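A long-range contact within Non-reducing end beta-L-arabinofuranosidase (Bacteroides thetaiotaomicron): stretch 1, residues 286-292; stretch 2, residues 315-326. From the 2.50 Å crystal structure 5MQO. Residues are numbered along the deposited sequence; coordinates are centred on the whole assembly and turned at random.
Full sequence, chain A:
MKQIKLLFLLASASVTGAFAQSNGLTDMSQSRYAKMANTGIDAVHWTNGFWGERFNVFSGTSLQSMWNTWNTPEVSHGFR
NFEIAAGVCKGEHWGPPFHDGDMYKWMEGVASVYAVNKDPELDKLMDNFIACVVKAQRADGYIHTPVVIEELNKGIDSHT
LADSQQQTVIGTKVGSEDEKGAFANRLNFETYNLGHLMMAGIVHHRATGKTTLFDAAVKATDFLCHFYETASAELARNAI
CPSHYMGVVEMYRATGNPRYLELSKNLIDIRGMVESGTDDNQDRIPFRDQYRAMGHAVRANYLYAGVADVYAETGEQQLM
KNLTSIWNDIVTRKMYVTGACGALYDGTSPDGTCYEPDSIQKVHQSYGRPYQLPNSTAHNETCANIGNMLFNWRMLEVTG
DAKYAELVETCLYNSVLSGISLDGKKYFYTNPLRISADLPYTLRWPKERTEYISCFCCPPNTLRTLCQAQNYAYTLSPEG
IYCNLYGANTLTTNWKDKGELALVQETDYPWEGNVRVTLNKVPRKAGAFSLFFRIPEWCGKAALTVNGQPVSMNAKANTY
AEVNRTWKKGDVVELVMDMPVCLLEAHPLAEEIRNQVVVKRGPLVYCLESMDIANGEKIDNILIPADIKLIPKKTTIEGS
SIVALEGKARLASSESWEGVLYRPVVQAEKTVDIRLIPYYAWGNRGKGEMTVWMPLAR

Stretch 1, residues 286-292: PFRDQYR
Stretch 2, residues 315-326: GEQQLMKNLTSI

How does stretch 2 begin its contact? G315, at phi/psi 61/22, has just left a preceding helix; E316 (-72/104) then turns its CB toward stretch 1. Its chi1 and chi2 are t, and its carboxylate meets the R288 guanidinium edge-on in a two-pronged salt bridge: R288 NH2 to E316 OE1 is 2.8 Å, R288 NE to E316 OE2 2.9 Å. R288 reaches it with m, t, t and chi4 72°.

What does the first turn of the helix add? Q318 (t, p) donates from NE2 to Y291 OH at 3.1 Å and, within the helix, to N322 OD1 at 2.8 Å. L319 (m, t) lays CD2 over one guanidinium face and, 4.2 Å from F287 CD2, at that ring's edge.

Why is N322 central? Residues 287-289 form a 3-10 segment; R288 O, within it, and Q290 O, just past it, both face the amide of N322. N322 (m, chi2 108°) donates from ND2 to R288 O at 2.9 Å and Q290 O at 2.8 Å, while Y291 (m, chi2 -88°) places a ring face against ND2.

How does the contact close? L323 CD2 packs 4.0 Å from CZ of F287 (t, chi2 72°), apolar against apolar. S325 OG lies 3.3 Å from Y291 CD1, at the ring edge. I326 CD1 then packs 4.0 Å from F287 CE1, again apolar against apolar. The CA atoms of R292 and I326 approach to 4.5 Å, those of Y291 and N322 to 5.1 Å.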

# COMPACT_ATOMS: atom_id res chain seq x y z
N PRO A 286 15.39 -19.40 11.56
CA PRO A 286 15.75 -18.01 11.86
C PRO A 286 15.58 -17.03 10.71
O PRO A 286 15.57 -17.43 9.57
CB PRO A 286 17.23 -18.13 12.22
CG PRO A 286 17.29 -19.47 12.85
CD PRO A 286 16.45 -20.32 11.98
N PHE A 287 15.46 -15.75 11.01
CA PHE A 287 15.26 -14.78 9.94
C PHE A 287 16.42 -14.74 8.97
O PHE A 287 16.21 -14.58 7.78
CB PHE A 287 14.94 -13.38 10.44
CG PHE A 287 14.71 -12.43 9.31
CD1 PHE A 287 13.56 -12.52 8.54
CD2 PHE A 287 15.70 -11.52 8.93
CE1 PHE A 287 13.36 -11.67 7.44
CE2 PHE A 287 15.53 -10.69 7.82
CZ PHE A 287 14.37 -10.75 7.09
N ARG A 288 17.64 -14.92 9.46
CA ARG A 288 18.81 -14.73 8.60
C ARG A 288 19.00 -15.86 7.59
O ARG A 288 19.74 -15.69 6.64
CB ARG A 288 20.06 -14.49 9.44
CG ARG A 288 19.93 -13.22 10.26
CD ARG A 288 21.17 -12.87 11.07
NE ARG A 288 21.09 -11.52 11.62
CZ ARG A 288 20.29 -11.15 12.63
NH1 ARG A 288 19.47 -12.02 13.26
NH2 ARG A 288 20.30 -9.88 13.03
N ASP A 289 18.29 -16.97 7.79
CA ASP A 289 18.25 -18.09 6.83
C ASP A 289 17.16 -17.95 5.78
O ASP A 289 17.16 -18.71 4.84
CB ASP A 289 18.07 -19.44 7.56
CG ASP A 289 19.18 -19.73 8.56
OD1 ASP A 289 20.37 -19.71 8.17
OD2 ASP A 289 18.86 -19.98 9.75
N GLN A 290 16.25 -16.99 5.93
CA GLN A 290 15.13 -16.80 5.02
C GLN A 290 15.53 -15.95 3.86
O GLN A 290 15.89 -14.79 4.06
CB GLN A 290 13.97 -16.11 5.72
CG GLN A 290 13.29 -16.96 6.78
CD GLN A 290 12.18 -16.22 7.52
OE1 GLN A 290 11.40 -15.46 6.93
NE2 GLN A 290 12.10 -16.46 8.82
N TYR A 291 15.46 -16.50 2.65
CA TYR A 291 15.75 -15.73 1.42
C TYR A 291 14.55 -15.74 0.43
O TYR A 291 14.70 -15.40 -0.75
CB TYR A 291 17.01 -16.29 0.73
CG TYR A 291 18.26 -16.13 1.52
CD1 TYR A 291 19.04 -14.95 1.41
CD2 TYR A 291 18.70 -17.14 2.39
CE1 TYR A 291 20.23 -14.79 2.13
CE2 TYR A 291 19.89 -16.98 3.15
CZ TYR A 291 20.65 -15.81 3.01
OH TYR A 291 21.82 -15.62 3.72
N ARG A 292 13.37 -16.11 0.94
CA ARG A 292 12.16 -16.19 0.15
C ARG A 292 10.93 -15.75 1.01
O ARG A 292 10.96 -15.80 2.25
CB ARG A 292 12.04 -17.62 -0.39
CG ARG A 292 13.08 -17.97 -1.47
CD ARG A 292 12.95 -19.40 -1.99
NE ARG A 292 13.57 -19.67 -3.32
CZ ARG A 292 13.48 -20.83 -4.00
NH1 ARG A 292 12.82 -21.88 -3.49
NH2 ARG A 292 14.05 -20.96 -5.20
N GLY A 315 22.47 -0.93 10.19
CA GLY A 315 23.35 -1.13 9.04
C GLY A 315 23.90 -2.52 8.88
O GLY A 315 24.91 -2.69 8.21
N GLU A 316 23.24 -3.53 9.46
CA GLU A 316 23.70 -4.93 9.39
C GLU A 316 23.45 -5.45 7.99
O GLU A 316 22.34 -5.74 7.62
CB GLU A 316 22.97 -5.80 10.42
CG GLU A 316 23.59 -7.20 10.63
CD GLU A 316 22.67 -8.15 11.39
OE1 GLU A 316 21.62 -7.65 11.86
OE2 GLU A 316 22.98 -9.38 11.51
N GLN A 317 24.50 -5.57 7.20
CA GLN A 317 24.34 -5.92 5.80
C GLN A 317 23.54 -7.20 5.56
O GLN A 317 22.77 -7.26 4.61
CB GLN A 317 25.70 -5.96 5.09
CG GLN A 317 26.25 -4.55 4.86
CD GLN A 317 27.62 -4.53 4.17
OE1 GLN A 317 28.64 -4.93 4.76
NE2 GLN A 317 27.65 -4.04 2.92
N GLN A 318 23.69 -8.19 6.44
CA GLN A 318 23.07 -9.51 6.25
C GLN A 318 21.57 -9.36 6.10
O GLN A 318 20.99 -9.90 5.19
CB GLN A 318 23.45 -10.48 7.38
CG GLN A 318 22.72 -11.83 7.39
CD GLN A 318 22.81 -12.62 6.08
OE1 GLN A 318 23.86 -12.69 5.45
NE2 GLN A 318 21.70 -13.22 5.70
N LEU A 319 20.96 -8.55 6.96
CA LEU A 319 19.54 -8.22 6.83
C LEU A 319 19.11 -7.76 5.40
O LEU A 319 18.10 -8.22 4.88
CB LEU A 319 19.15 -7.14 7.84
CG LEU A 319 19.45 -7.50 9.29
CD1 LEU A 319 19.16 -6.32 10.17
CD2 LEU A 319 18.65 -8.71 9.73
N MET A 320 19.88 -6.88 4.78
CA MET A 320 19.63 -6.43 3.40
C MET A 320 19.91 -7.54 2.39
O MET A 320 19.33 -7.55 1.32
CB MET A 320 20.47 -5.18 3.09
CG MET A 320 20.02 -4.36 1.87
SD MET A 320 18.40 -3.56 1.84
CE MET A 320 18.03 -3.42 3.59
N LYS A 321 20.79 -8.49 2.72
CA LYS A 321 20.92 -9.70 1.88
C LYS A 321 19.62 -10.53 1.88
O LYS A 321 19.21 -11.03 0.85
CB LYS A 321 22.14 -10.55 2.30
CG LYS A 321 23.20 -10.72 1.20
CD LYS A 321 24.66 -10.74 1.68
CE LYS A 321 25.59 -10.41 0.50
NZ LYS A 321 26.98 -10.92 0.67
N ASN A 322 18.99 -10.64 3.05
CA ASN A 322 17.71 -11.31 3.17
C ASN A 322 16.63 -10.48 2.53
O ASN A 322 15.86 -10.99 1.74
CB ASN A 322 17.37 -11.59 4.63
CG ASN A 322 18.38 -12.52 5.29
OD1 ASN A 322 19.17 -12.09 6.11
ND2 ASN A 322 18.36 -13.80 4.91
N LEU A 323 16.58 -9.19 2.85
CA LEU A 323 15.45 -8.36 2.40
C LEU A 323 15.42 -8.23 0.90
O LEU A 323 14.33 -8.24 0.33
CB LEU A 323 15.44 -6.99 3.06
CG LEU A 323 15.12 -6.95 4.56
CD1 LEU A 323 15.35 -5.54 5.12
CD2 LEU A 323 13.71 -7.45 4.87
N THR A 324 16.59 -8.17 0.25
CA THR A 324 16.62 -8.07 -1.24
C THR A 324 16.28 -9.37 -1.99
O THR A 324 15.68 -9.28 -3.00
CB THR A 324 17.91 -7.40 -1.81
OG1 THR A 324 19.07 -8.08 -1.36
CG2 THR A 324 18.02 -6.02 -1.32
N SER A 325 16.60 -10.56 -1.51
CA SER A 325 16.07 -11.75 -2.22
C SER A 325 14.60 -12.02 -1.90
O SER A 325 13.89 -12.60 -2.72
CB SER A 325 16.94 -13.03 -2.10
OG SER A 325 17.38 -13.19 -0.79
N ILE A 326 14.14 -11.62 -0.72
CA ILE A 326 12.72 -11.74 -0.36
C ILE A 326 11.90 -10.76 -1.23
O ILE A 326 10.83 -11.12 -1.75
CB ILE A 326 12.47 -11.50 1.16
CG1 ILE A 326 13.15 -12.58 1.96
CG2 ILE A 326 10.99 -11.55 1.52
CD1 ILE A 326 13.11 -12.36 3.46